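Local coordinates for 2,3-dimethylmalate lyase (Aspergillus niger, PDB 3FA4), which belongs to the phosphoenolpyruvate phosphomutase family of alpha/beta-barrel enzymes and carries a bound magnesium ion, at residues His167-Ser172 against Ile202-Gly207; Arg99-Tyr104 against Ala110-Glu115; Val33-Ser36 against Ala41-Met44. All coordinates share one frame; numbering follows the deposited sequence.

In the fold
Three pieces of one alpha/beta barrel show how its outer helices are fastened. Interactions 3 and 2 follow the same plan: each is a helix packed on the strand that comes after it in a beta-alpha-beta unit. Their centres lie 19 Å apart, and they touch through a probable hydrogen bond of 2.8 Å between Tyr43 OH and His113 NE2. Interaction 1 is different, a polar link between two surface helices, its centre 23 Å from that of interaction 2 and 29 Å from that of interaction 3. The magnesium ion, held by Asp86 and Asp88, is about 9 Å from the Tyr104 side chain of interaction 2, whose OH hydrogen-bonds to the backbone O of Asp86.

Interaction 1. Residues His167-Ser172 against Ile202-Gly207; sequences HGYEES and IQDLAG
The Tyr169 ring and the Asp204 carboxylate meet at the ring's edge, where OD2 lies in the ring plane, while Met197, Gln200 and Val201 of helix 195-204 and Leu164 also touch the tyrosine side chain. In this alpha/beta barrel the contact joins two successive outer helices, 169-181 and 195-204, with strand 186-189 between them in sequence. Tyrosine stands in the first turn of one helix and aspartate in the last of the other, so a start is tied to an end at the protein surface. With CG anti to the backbone N (chi1 -177°), the tyrosine reaches across the gap until its hydroxyl donates a short hydrogen bond of 2.5 Å from OH to Asp204 OD2. The approach is to the anti side of that oxygen and 33° out of the carboxylate plane; the ring and carboxylate planes are 47° apart. Gly168, with positive phi, is the N-cap of the tyrosine's helix, and its O accepts a bond from Ser172 N. The backbone O of Asp204 in turn binds Arg177 NH2, a second polar tie between the two helices. Beside the short bond, Asp204 OD2 comes within 3.3 Å of Tyr169 CE2.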
ATOM      1  N   HIS B 167       4.962  37.232   0.080  1.00 37.68           N
ATOM      2  CA  HIS B 167       5.821  38.134   0.858  1.00 36.84           C
ATOM      3  C   HIS B 167       6.916  38.845   0.000  1.00 35.82           C
ATOM      4  O   HIS B 167       7.677  39.677   0.523  1.00 36.13           O
ATOM      5  CB  HIS B 167       6.518  37.476   2.084  1.00 37.39           C
ATOM      6  CG  HIS B 167       5.708  36.479   2.859  1.00 39.52           C
ATOM      7  ND1 HIS B 167       4.521  36.787   3.481  1.00 43.21           N
ATOM      8  CD2 HIS B 167       5.964  35.185   3.179  1.00 42.30           C
ATOM      9  CE1 HIS B 167       4.047  35.718   4.106  1.00 42.45           C
ATOM     10  NE2 HIS B 167       4.914  34.737   3.954  1.00 45.04           N
ATOM     11  N   GLY B 168       6.999  38.508  -1.283  1.00 34.41           N
ATOM     12  CA  GLY B 168       7.796  39.248  -2.273  1.00 33.66           C
ATOM     13  C   GLY B 168       9.249  38.865  -2.285  1.00 32.89           C
ATOM     14  O   GLY B 168       9.714  38.134  -1.405  1.00 32.56           O
ATOM     15  N   TYR B 169       9.971  39.362  -3.282  1.00 32.86           N
ATOM     16  CA  TYR B 169      11.320  38.868  -3.598  1.00 32.01           C
ATOM     17  C   TYR B 169      12.326  38.755  -2.447  1.00 32.86           C
ATOM     18  O   TYR B 169      12.899  37.714  -2.266  1.00 33.35           O
ATOM     19  CB  TYR B 169      11.906  39.626  -4.773  1.00 31.89           C
ATOM     20  CG  TYR B 169      13.248  39.119  -5.191  1.00 31.02           C
ATOM     21  CD1 TYR B 169      13.371  38.002  -6.049  1.00 29.91           C
ATOM     22  CD2 TYR B 169      14.406  39.748  -4.728  1.00 29.08           C
ATOM     23  CE1 TYR B 169      14.645  37.558  -6.467  1.00 29.55           C
ATOM     24  CE2 TYR B 169      15.686  39.293  -5.125  1.00 31.95           C
ATOM     25  CZ  TYR B 169      15.802  38.202  -5.963  1.00 30.49           C
ATOM     26  OH  TYR B 169      17.069  37.823  -6.322  1.00 29.89           O
ATOM     27  N   GLU B 170      12.566  39.810  -1.676  1.00 34.09           N
ATOM     28  CA  GLU B 170      13.618  39.756  -0.651  1.00 36.56           C
ATOM     29  C   GLU B 170      13.351  38.761   0.466  1.00 37.69           C
ATOM     30  O   GLU B 170      14.279  38.273   1.088  1.00 38.72           O
ATOM     31  CB  GLU B 170      13.821  41.116   0.007  1.00 37.30           C
ATOM     32  CG  GLU B 170      14.674  42.050  -0.770  1.00 38.94           C
ATOM     33  CD  GLU B 170      15.392  43.039   0.152  1.00 45.40           C
ATOM     34  OE1 GLU B 170      14.926  43.326   1.330  1.00 45.69           O
ATOM     35  OE2 GLU B 170      16.458  43.515  -0.307  1.00 45.73           O
ATOM     36  N   GLU B 171      12.083  38.500   0.755  1.00 38.16           N
ATOM     37  CA  GLU B 171      11.723  37.596   1.831  1.00 38.45           C
ATOM     38  C   GLU B 171      12.021  36.219   1.303  1.00 38.12           C
ATOM     39  O   GLU B 171      12.516  35.360   2.068  1.00 38.55           O
ATOM     40  CB  GLU B 171      10.237  37.734   2.247  1.00 37.90           C
ATOM     41  CG  GLU B 171       9.691  36.745   3.371  1.00 39.49           C
ATOM     42  CD  GLU B 171      10.609  36.553   4.597  1.00 42.64           C
ATOM     43  OE1 GLU B 171      11.657  37.231   4.732  1.00 43.46           O
ATOM     44  OE2 GLU B 171      10.296  35.689   5.451  1.00 43.27           O
ATOM     45  N   SER B 172      11.744  36.026   0.007  1.00 37.09           N
ATOM     46  CA  SER B 172      11.967  34.751  -0.717  1.00 37.02           C
ATOM     47  C   SER B 172      13.435  34.376  -0.680  1.00 36.36           C
ATOM     48  O   SER B 172      13.807  33.267  -0.339  1.00 36.52           O
ATOM     49  CB  SER B 172      11.567  34.887  -2.187  1.00 36.60           C
ATOM     50  OG  SER B 172      10.173  34.803  -2.318  1.00 36.34           O
ATOM     51  N   ILE B 202      19.979  34.174  -9.302  1.00 36.54           N
ATOM     52  CA  ILE B 202      21.246  33.504  -9.560  1.00 35.34           C
ATOM     53  C   ILE B 202      22.390  34.298  -8.909  1.00 36.05           C
ATOM     54  O   ILE B 202      23.242  33.723  -8.222  1.00 37.03           O
ATOM     55  CB  ILE B 202      21.471  33.242 -11.081  1.00 35.70           C
ATOM     56  CG1 ILE B 202      20.559  32.109 -11.516  1.00 35.75           C
ATOM     57  CG2 ILE B 202      22.947  32.865 -11.413  1.00 31.83           C
ATOM     58  CD1 ILE B 202      20.138  32.218 -12.930  1.00 37.46           C
ATOM     59  N   GLN B 203      22.400  35.610  -9.096  1.00 36.15           N
ATOM     60  CA  GLN B 203      23.434  36.475  -8.494  1.00 36.14           C
ATOM     61  C   GLN B 203      23.329  36.612  -6.972  1.00 35.32           C
ATOM     62  O   GLN B 203      24.330  36.603  -6.309  1.00 35.89           O
ATOM     63  CB  GLN B 203      23.444  37.843  -9.183  1.00 36.49           C
ATOM     64  CG  GLN B 203      24.123  38.940  -8.361  1.00 37.66           C
ATOM     65  CD  GLN B 203      24.022  40.331  -8.998  1.00 40.10           C
ATOM     66  OE1 GLN B 203      24.237  40.480 -10.228  1.00 42.30           O
ATOM     67  NE2 GLN B 203      23.741  41.376  -8.163  1.00 40.97           N
ATOM     68  N   ASP B 204      22.109  36.685  -6.432  1.00 34.74           N
ATOM     69  CA  ASP B 204      21.826  36.752  -5.016  1.00 33.75           C
ATOM     70  C   ASP B 204      22.186  35.533  -4.188  1.00 34.54           C
ATOM     71  O   ASP B 204      22.598  35.664  -3.016  1.00 33.85           O
ATOM     72  CB  ASP B 204      20.357  37.113  -4.798  1.00 34.60           C
ATOM     73  CG  ASP B 204      20.091  38.590  -5.036  1.00 34.53           C
ATOM     74  OD1 ASP B 204      21.063  39.357  -5.156  1.00 37.50           O
ATOM     75  OD2 ASP B 204      18.943  39.005  -5.126  1.00 34.99           O
ATOM     76  N   LEU B 205      22.038  34.355  -4.788  1.00 33.86           N
ATOM     77  CA  LEU B 205      22.425  33.116  -4.155  1.00 33.43           C
ATOM     78  C   LEU B 205      23.580  32.527  -4.932  1.00 33.48           C
ATOM     79  O   LEU B 205      23.618  31.346  -5.197  1.00 33.36           O
ATOM     80  CB  LEU B 205      21.240  32.148  -4.131  1.00 32.93           C
ATOM     81  CG  LEU B 205      20.112  32.664  -3.229  1.00 33.01           C
ATOM     82  CD1 LEU B 205      18.793  31.942  -3.532  1.00 34.35           C
ATOM     83  CD2 LEU B 205      20.519  32.479  -1.813  1.00 29.16           C
ATOM     84  N   ALA B 206      24.521  33.384  -5.313  1.00 35.09           N
ATOM     85  CA  ALA B 206      25.680  33.002  -6.144  1.00 35.37           C
ATOM     86  C   ALA B 206      26.410  31.837  -5.551  1.00 36.85           C
ATOM     87  O   ALA B 206      26.726  31.782  -4.317  1.00 36.45           O
ATOM     88  CB  ALA B 206      26.674  34.205  -6.291  1.00 35.26           C
ATOM     89  N   GLY B 207      26.739  30.911  -6.426  1.00 37.97           N
ATOM     90  CA  GLY B 207      27.567  29.781  -5.991  1.00 38.38           C
ATOM     91  C   GLY B 207      26.763  28.622  -5.430  1.00 37.02           C
ATOM     92  O   GLY B 207      27.306  27.564  -5.241  1.00 37.67           O
TER

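Interaction 2. Residues Arg99-Tyr104 against Ala110-Glu115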
ATOM      1  N   ARG B  99      11.567  10.458   8.258  1.00 35.47           N
ATOM      2  CA  ARG B  99      10.911   9.280   7.671  1.00 35.02           C
ATOM      3  C   ARG B  99      10.772   9.335   6.181  1.00 34.54           C
ATOM      4  O   ARG B  99      11.012   8.342   5.526  1.00 34.61           O
ATOM      5  CB  ARG B  99       9.540   9.045   8.292  1.00 33.55           C
ATOM      6  CG  ARG B  99       9.653   8.516   9.691  1.00 37.15           C
ATOM      7  CD  ARG B  99       8.314   7.998  10.283  1.00 38.49           C
ATOM      8  NE  ARG B  99       7.652   6.928   9.512  1.00 37.19           N
ATOM      9  CZ  ARG B  99       7.689   5.630   9.830  1.00 37.87           C
ATOM     10  NH1 ARG B  99       8.401   5.220  10.859  1.00 37.15           N
ATOM     11  NH2 ARG B  99       7.067   4.705   9.079  1.00 42.20           N
ATOM     12  N   THR B 100      10.358  10.483   5.646  1.00 34.88           N
ATOM     13  CA  THR B 100      10.234  10.707   4.190  1.00 34.11           C
ATOM     14  C   THR B 100      11.642  10.632   3.547  1.00 33.73           C
ATOM     15  O   THR B 100      11.831  10.073   2.493  1.00 33.12           O
ATOM     16  CB  THR B 100       9.722  12.142   3.935  1.00 34.06           C
ATOM     17  OG1 THR B 100       8.463  12.339   4.537  1.00 33.06           O
ATOM     18  CG2 THR B 100       9.692  12.525   2.391  1.00 34.97           C
ATOM     19  N   THR B 101      12.605  11.232   4.224  1.00 33.62           N
ATOM     20  CA  THR B 101      14.003  11.345   3.725  1.00 33.81           C
ATOM     21  C   THR B 101      14.598   9.936   3.606  1.00 34.15           C
ATOM     22  O   THR B 101      15.152   9.630   2.599  1.00 33.10           O
ATOM     23  CB  THR B 101      14.825  12.274   4.633  1.00 33.38           C
ATOM     24  OG1 THR B 101      14.203  13.579   4.676  1.00 35.11           O
ATOM     25  CG2 THR B 101      16.290  12.437   4.168  1.00 32.19           C
ATOM     26  N   GLU B 102      14.414   9.109   4.651  1.00 34.42           N
ATOM     27  CA  GLU B 102      14.926   7.746   4.759  1.00 34.41           C
ATOM     28  C   GLU B 102      14.302   6.771   3.710  1.00 34.45           C
ATOM     29  O   GLU B 102      15.038   5.992   3.057  1.00 35.06           O
ATOM     30  CB  GLU B 102      14.693   7.210   6.197  1.00 33.44           C
ATOM     31  CG  GLU B 102      15.488   7.888   7.234  1.00 33.33           C
ATOM     32  CD  GLU B 102      14.837   7.886   8.622  1.00 35.88           C
ATOM     33  OE1 GLU B 102      13.740   7.282   8.852  1.00 37.66           O
ATOM     34  OE2 GLU B 102      15.451   8.508   9.517  1.00 36.71           O
ATOM     35  N   GLN B 103      12.966   6.788   3.628  1.00 33.32           N
ATOM     36  CA  GLN B 103      12.175   6.091   2.636  1.00 33.36           C
ATOM     37  C   GLN B 103      12.448   6.495   1.175  1.00 34.23           C
ATOM     38  O   GLN B 103      12.626   5.635   0.335  1.00 35.81           O
ATOM     39  CB  GLN B 103      10.699   6.277   2.954  1.00 32.18           C
ATOM     40  CG  GLN B 103      10.286   5.529   4.161  1.00 33.33           C
ATOM     41  CD  GLN B 103       8.837   5.504   4.346  1.00 35.97           C
ATOM     42  OE1 GLN B 103       8.106   5.568   3.363  1.00 39.20           O
ATOM     43  NE2 GLN B 103       8.372   5.360   5.600  1.00 33.71           N
ATOM     44  N   TYR B 104      12.466   7.777   0.852  1.00 34.17           N
ATOM     45  CA  TYR B 104      12.975   8.236  -0.462  1.00 34.11           C
ATOM     46  C   TYR B 104      14.398   7.767  -0.758  1.00 33.92           C
ATOM     47  O   TYR B 104      14.686   7.345  -1.863  1.00 34.79           O
ATOM     48  CB  TYR B 104      12.929   9.773  -0.561  1.00 34.07           C
ATOM     49  CG  TYR B 104      11.595  10.381  -1.054  1.00 34.09           C
ATOM     50  CD1 TYR B 104      10.385   9.892  -0.624  1.00 35.11           C
ATOM     51  CD2 TYR B 104      11.585  11.492  -1.944  1.00 33.68           C
ATOM     52  CE1 TYR B 104       9.171  10.477  -1.058  1.00 32.81           C
ATOM     53  CE2 TYR B 104      10.387  12.070  -2.388  1.00 32.06           C
ATOM     54  CZ  TYR B 104       9.203  11.539  -1.930  1.00 31.91           C
ATOM     55  OH  TYR B 104       8.048  12.072  -2.351  1.00 32.02           O
ATOM     56  N   ALA B 110      16.912  10.352  -6.328  1.00 33.43           N
ATOM     57  CA  ALA B 110      18.113  11.199  -6.323  1.00 33.34           C
ATOM     58  C   ALA B 110      18.025  12.584  -5.589  1.00 32.89           C
ATOM     59  O   ALA B 110      19.023  13.068  -5.074  1.00 33.84           O
ATOM     60  CB  ALA B 110      18.681  11.356  -7.731  1.00 32.34           C
ATOM     61  N   ALA B 111      16.878  13.231  -5.603  1.00 31.43           N
ATOM     62  CA  ALA B 111      16.699  14.518  -4.980  1.00 32.96           C
ATOM     63  C   ALA B 111      15.206  14.645  -4.681  1.00 33.22           C
ATOM     64  O   ALA B 111      14.432  13.986  -5.321  1.00 34.40           O
ATOM     65  CB  ALA B 111      17.129  15.626  -5.941  1.00 32.26           C
ATOM     66  N   PHE B 112      14.802  15.466  -3.720  1.00 33.73           N
ATOM     67  CA  PHE B 112      13.352  15.744  -3.519  1.00 33.81           C
ATOM     68  C   PHE B 112      13.227  17.174  -3.101  1.00 33.62           C
ATOM     69  O   PHE B 112      14.110  17.681  -2.434  1.00 32.27           O
ATOM     70  CB  PHE B 112      12.717  14.842  -2.424  1.00 35.64           C
ATOM     71  CG  PHE B 112      13.415  14.876  -1.090  1.00 36.69           C
ATOM     72  CD1 PHE B 112      13.033  15.776  -0.110  1.00 42.16           C
ATOM     73  CD2 PHE B 112      14.419  13.986  -0.794  1.00 38.54           C
ATOM     74  CE1 PHE B 112      13.647  15.776   1.150  1.00 41.07           C
ATOM     75  CE2 PHE B 112      15.063  13.996   0.441  1.00 43.36           C
ATOM     76  CZ  PHE B 112      14.669  14.889   1.419  1.00 41.49           C
ATOM     77  N   HIS B 113      12.188  17.877  -3.507  1.00 32.80           N
ATOM     78  CA  HIS B 113      12.048  19.201  -2.876  1.00 35.37           C
ATOM     79  C   HIS B 113      11.082  19.273  -1.686  1.00 35.70           C
ATOM     80  O   HIS B 113      10.102  18.602  -1.691  1.00 36.38           O
ATOM     81  CB  HIS B 113      11.782  20.363  -3.870  1.00 35.13           C
ATOM     82  CG  HIS B 113      10.701  20.102  -4.865  1.00 35.82           C
ATOM     83  ND1 HIS B 113       9.345  20.224  -4.564  1.00 35.68           N
ATOM     84  CD2 HIS B 113      10.768  19.760  -6.177  1.00 32.97           C
ATOM     85  CE1 HIS B 113       8.628  19.941  -5.643  1.00 31.31           C
ATOM     86  NE2 HIS B 113       9.463  19.660  -6.637  1.00 36.76           N
ATOM     87  N   ILE B 114      11.378  20.156  -0.728  1.00 37.24           N
ATOM     88  CA  ILE B 114      10.529  20.440   0.472  1.00 37.22           C
ATOM     89  C   ILE B 114      10.250  21.955   0.593  1.00 36.77           C
ATOM     90  O   ILE B 114      11.170  22.754   0.475  1.00 35.73           O
ATOM     91  CB  ILE B 114      11.193  19.850   1.770  1.00 38.12           C
ATOM     92  CG1 ILE B 114      10.632  18.460   2.017  1.00 38.42           C
ATOM     93  CG2 ILE B 114      10.935  20.703   3.032  1.00 34.40           C
ATOM     94  CD1 ILE B 114      11.298  17.834   3.035  1.00 41.87           C
ATOM     95  N   GLU B 115       8.985  22.325   0.755  1.00 36.15           N
ATOM     96  CA  GLU B 115       8.559  23.725   0.665  1.00 37.57           C
ATOM     97  C   GLU B 115       8.075  24.327   2.000  1.00 38.22           C
ATOM     98  O   GLU B 115       7.966  23.597   3.036  1.00 40.21           O
ATOM     99  CB  GLU B 115       7.500  23.913  -0.449  1.00 37.45           C
ATOM    100  CG  GLU B 115       6.194  23.243  -0.178  1.00 39.07           C
ATOM    101  CD  GLU B 115       5.357  22.893  -1.437  1.00 39.72           C
ATOM    102  OE1 GLU B 115       5.780  22.064  -2.254  1.00 37.23           O
ATOM    103  OE2 GLU B 115       4.174  23.349  -1.544  1.00 43.37           O
TER
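Helix 94-107 lies over strand 111-114, and the backbones come closest where Tyr104 CA stands 8.1 Å from Phe112 CA, a gap bridged by side chains from both sides. This is the helix-on-strand packing of a beta-alpha-beta unit, here strand 83-86, helix 94-107 and strand 111-114 of the barrel. Phe112 carries the contact. Its chi1 of 54° sets CG between the backbone N and the carbonyl carbon, and the ring lies along the helix, with its base at Tyr104 and its tip at Thr101. At the base, Phe112 CB touches Tyr104 CD2 at 3.6 Å. The two rings have centroids 5.6 Å apart and planes at 81°, an oblique pairing. At the far end of the phenyl, CZ meets Thr101, whose side chain crosses that of Phe112 at about a right angle; the methyl CG2 of Thr101 lies 4.0 Å from Phe112 CZ. The threonine hydroxyl touches the ring too, although its hydrogen bond runs within the helix, to Val97 O. Thr100 CG2 rests over one face of the Tyr104 ring, offset toward the rim, and Ile155 touches both aromatic side chains. Tyr104 OH bonds to the backbone O of Asp86, which links this packing to a residue that holds the magnesium ion. On the threonine side the nearest approach is Thr101 OG1 to Phe112 CZ, 3.5 Å.

Interaction 3. Residues Val33-Ser36 against Ala41-Met44; sequences VALS and ALYM
Leu42 leaves strand 42-44 with its CB directed at helix 28-37 and ends against Ala34 and Leu35. The first step, from CB to CG, runs anti to the carbonyl carbon (chi1 -51°) and carries the branch point to within 3.9 Å of Leu35 CD1. From CG the chain forks. The CD1 methyl of Leu42 turns to the isobutyl group of Leu35 and lies 3.9 Å from its CD1 and 4.1 Å from its CD2. The other branch, CD2, touches two helix residues: Leu42 CD2 is 3.6 Å from Ala34 CB, and the same methyl lies 3.8 Å from Leu35 CD1. This contact packs helix 28-37 on the strand that follows it in the beta-alpha-beta unit of strand 20-25, helix 28-37 and strand 42-44 of the barrel. The small alanine faces the strands directly, touching Pro23 and Val25 of strand 20-25 as well, whereas the longer leucine reaches in from the flank and crosses Leu42 at about a right angle. Leu35 is modelled with CD1 nearly eclipsing CA (chi2 3°), an unusual and probably strained setting that places CD1 against Leu42. Leu35 also touches Ile77, Ser78 and Thr81, and Ile74 of helix 64-75 packs on Leu42. Met254 of a third subunit touches Ala34.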
ATOM      1  N   VAL B  33       8.352   6.571 -21.710  1.00 34.49           N
ATOM      2  CA  VAL B  33       8.417   7.496 -22.884  1.00 34.62           C
ATOM      3  C   VAL B  33       9.571   8.534 -22.816  1.00 34.92           C
ATOM      4  O   VAL B  33      10.359   8.687 -23.750  1.00 35.48           O
ATOM      5  CB  VAL B  33       7.080   8.170 -23.139  1.00 34.38           C
ATOM      6  CG1 VAL B  33       7.150   9.042 -24.302  1.00 33.03           C
ATOM      7  CG2 VAL B  33       5.921   7.105 -23.320  1.00 35.26           C
ATOM      8  N   ALA B  34       9.688   9.223 -21.688  1.00 35.42           N
ATOM      9  CA  ALA B  34      10.748  10.209 -21.486  1.00 34.61           C
ATOM     10  C   ALA B  34      12.146   9.569 -21.526  1.00 36.07           C
ATOM     11  O   ALA B  34      13.085  10.143 -22.109  1.00 35.85           O
ATOM     12  CB  ALA B  34      10.529  10.915 -20.137  1.00 33.77           C
ATOM     13  N   LEU B  35      12.317   8.421 -20.865  1.00 35.05           N
ATOM     14  CA  LEU B  35      13.573   7.708 -20.939  1.00 36.60           C
ATOM     15  C   LEU B  35      13.973   7.278 -22.412  1.00 37.48           C
ATOM     16  O   LEU B  35      15.145   7.345 -22.773  1.00 37.17           O
ATOM     17  CB  LEU B  35      13.526   6.488 -20.015  1.00 35.76           C
ATOM     18  CG  LEU B  35      14.149   6.460 -18.605  1.00 36.28           C
ATOM     19  CD1 LEU B  35      14.794   7.751 -18.099  1.00 34.68           C
ATOM     20  CD2 LEU B  35      13.205   5.775 -17.556  1.00 35.19           C
ATOM     21  N   SER B  36      12.988   6.835 -23.216  1.00 37.89           N
ATOM     22  CA  SER B  36      13.181   6.375 -24.581  1.00 38.49           C
ATOM     23  C   SER B  36      13.589   7.527 -25.492  1.00 38.58           C
ATOM     24  O   SER B  36      14.131   7.283 -26.590  1.00 38.53           O
ATOM     25  CB  SER B  36      11.890   5.790 -25.152  1.00 39.42           C
ATOM     26  OG  SER B  36      11.403   4.705 -24.378  1.00 41.76           O
ATOM     27  N   ALA B  41      17.583  12.516 -16.830  1.00 36.19           N
ATOM     28  CA  ALA B  41      17.044  12.863 -15.528  1.00 35.52           C
ATOM     29  C   ALA B  41      15.544  12.955 -15.693  1.00 35.19           C
ATOM     30  O   ALA B  41      15.074  13.288 -16.770  1.00 34.98           O
ATOM     31  CB  ALA B  41      17.614  14.201 -15.061  1.00 35.29           C
ATOM     32  N   LEU B  42      14.788  12.637 -14.640  1.00 35.87           N
ATOM     33  CA  LEU B  42      13.363  12.795 -14.694  1.00 34.40           C
ATOM     34  C   LEU B  42      12.917  13.570 -13.447  1.00 35.39           C
ATOM     35  O   LEU B  42      13.648  13.678 -12.459  1.00 35.67           O
ATOM     36  CB  LEU B  42      12.676  11.450 -14.741  1.00 34.31           C
ATOM     37  CG  LEU B  42      13.055  10.367 -15.725  1.00 34.67           C
ATOM     38  CD1 LEU B  42      12.558   9.037 -15.216  1.00 30.72           C
ATOM     39  CD2 LEU B  42      12.571  10.704 -17.199  1.00 34.40           C
ATOM     40  N   TYR B  43      11.714  14.130 -13.516  1.00 34.30           N
ATOM     41  CA  TYR B  43      11.171  14.846 -12.408  1.00 33.77           C
ATOM     42  C   TYR B  43       9.824  14.231 -12.139  1.00 33.43           C
ATOM     43  O   TYR B  43       8.994  14.298 -13.016  1.00 33.41           O
ATOM     44  CB  TYR B  43      11.034  16.373 -12.735  1.00 33.08           C
ATOM     45  CG  TYR B  43      10.261  17.112 -11.715  1.00 30.03           C
ATOM     46  CD1 TYR B  43      10.741  17.276 -10.404  1.00 27.21           C
ATOM     47  CD2 TYR B  43       9.002  17.562 -12.012  1.00 32.71           C
ATOM     48  CE1 TYR B  43       9.989  17.921  -9.420  1.00 30.18           C
ATOM     49  CE2 TYR B  43       8.211  18.193 -11.020  1.00 30.67           C
ATOM     50  CZ  TYR B  43       8.698  18.355  -9.756  1.00 30.57           C
ATOM     51  OH  TYR B  43       7.893  19.002  -8.871  1.00 33.56           O
ATOM     52  N   MET B  44       9.593  13.698 -10.930  1.00 32.88           N
ATOM     53  CA  MET B  44       8.247  13.242 -10.552  1.00 33.99           C
ATOM     54  C   MET B  44       7.434  14.348 -10.053  1.00 35.32           C
ATOM     55  O   MET B  44       7.670  14.843  -8.940  1.00 37.61           O
ATOM     56  CB  MET B  44       8.295  12.179  -9.466  1.00 33.04           C
ATOM     57  CG  MET B  44       6.975  11.555  -9.225  1.00 33.94           C
ATOM     58  SD  MET B  44       6.912  10.497  -7.797  1.00 35.61           S
ATOM     59  CE  MET B  44       6.470  11.714  -6.497  1.00 34.89           C
TER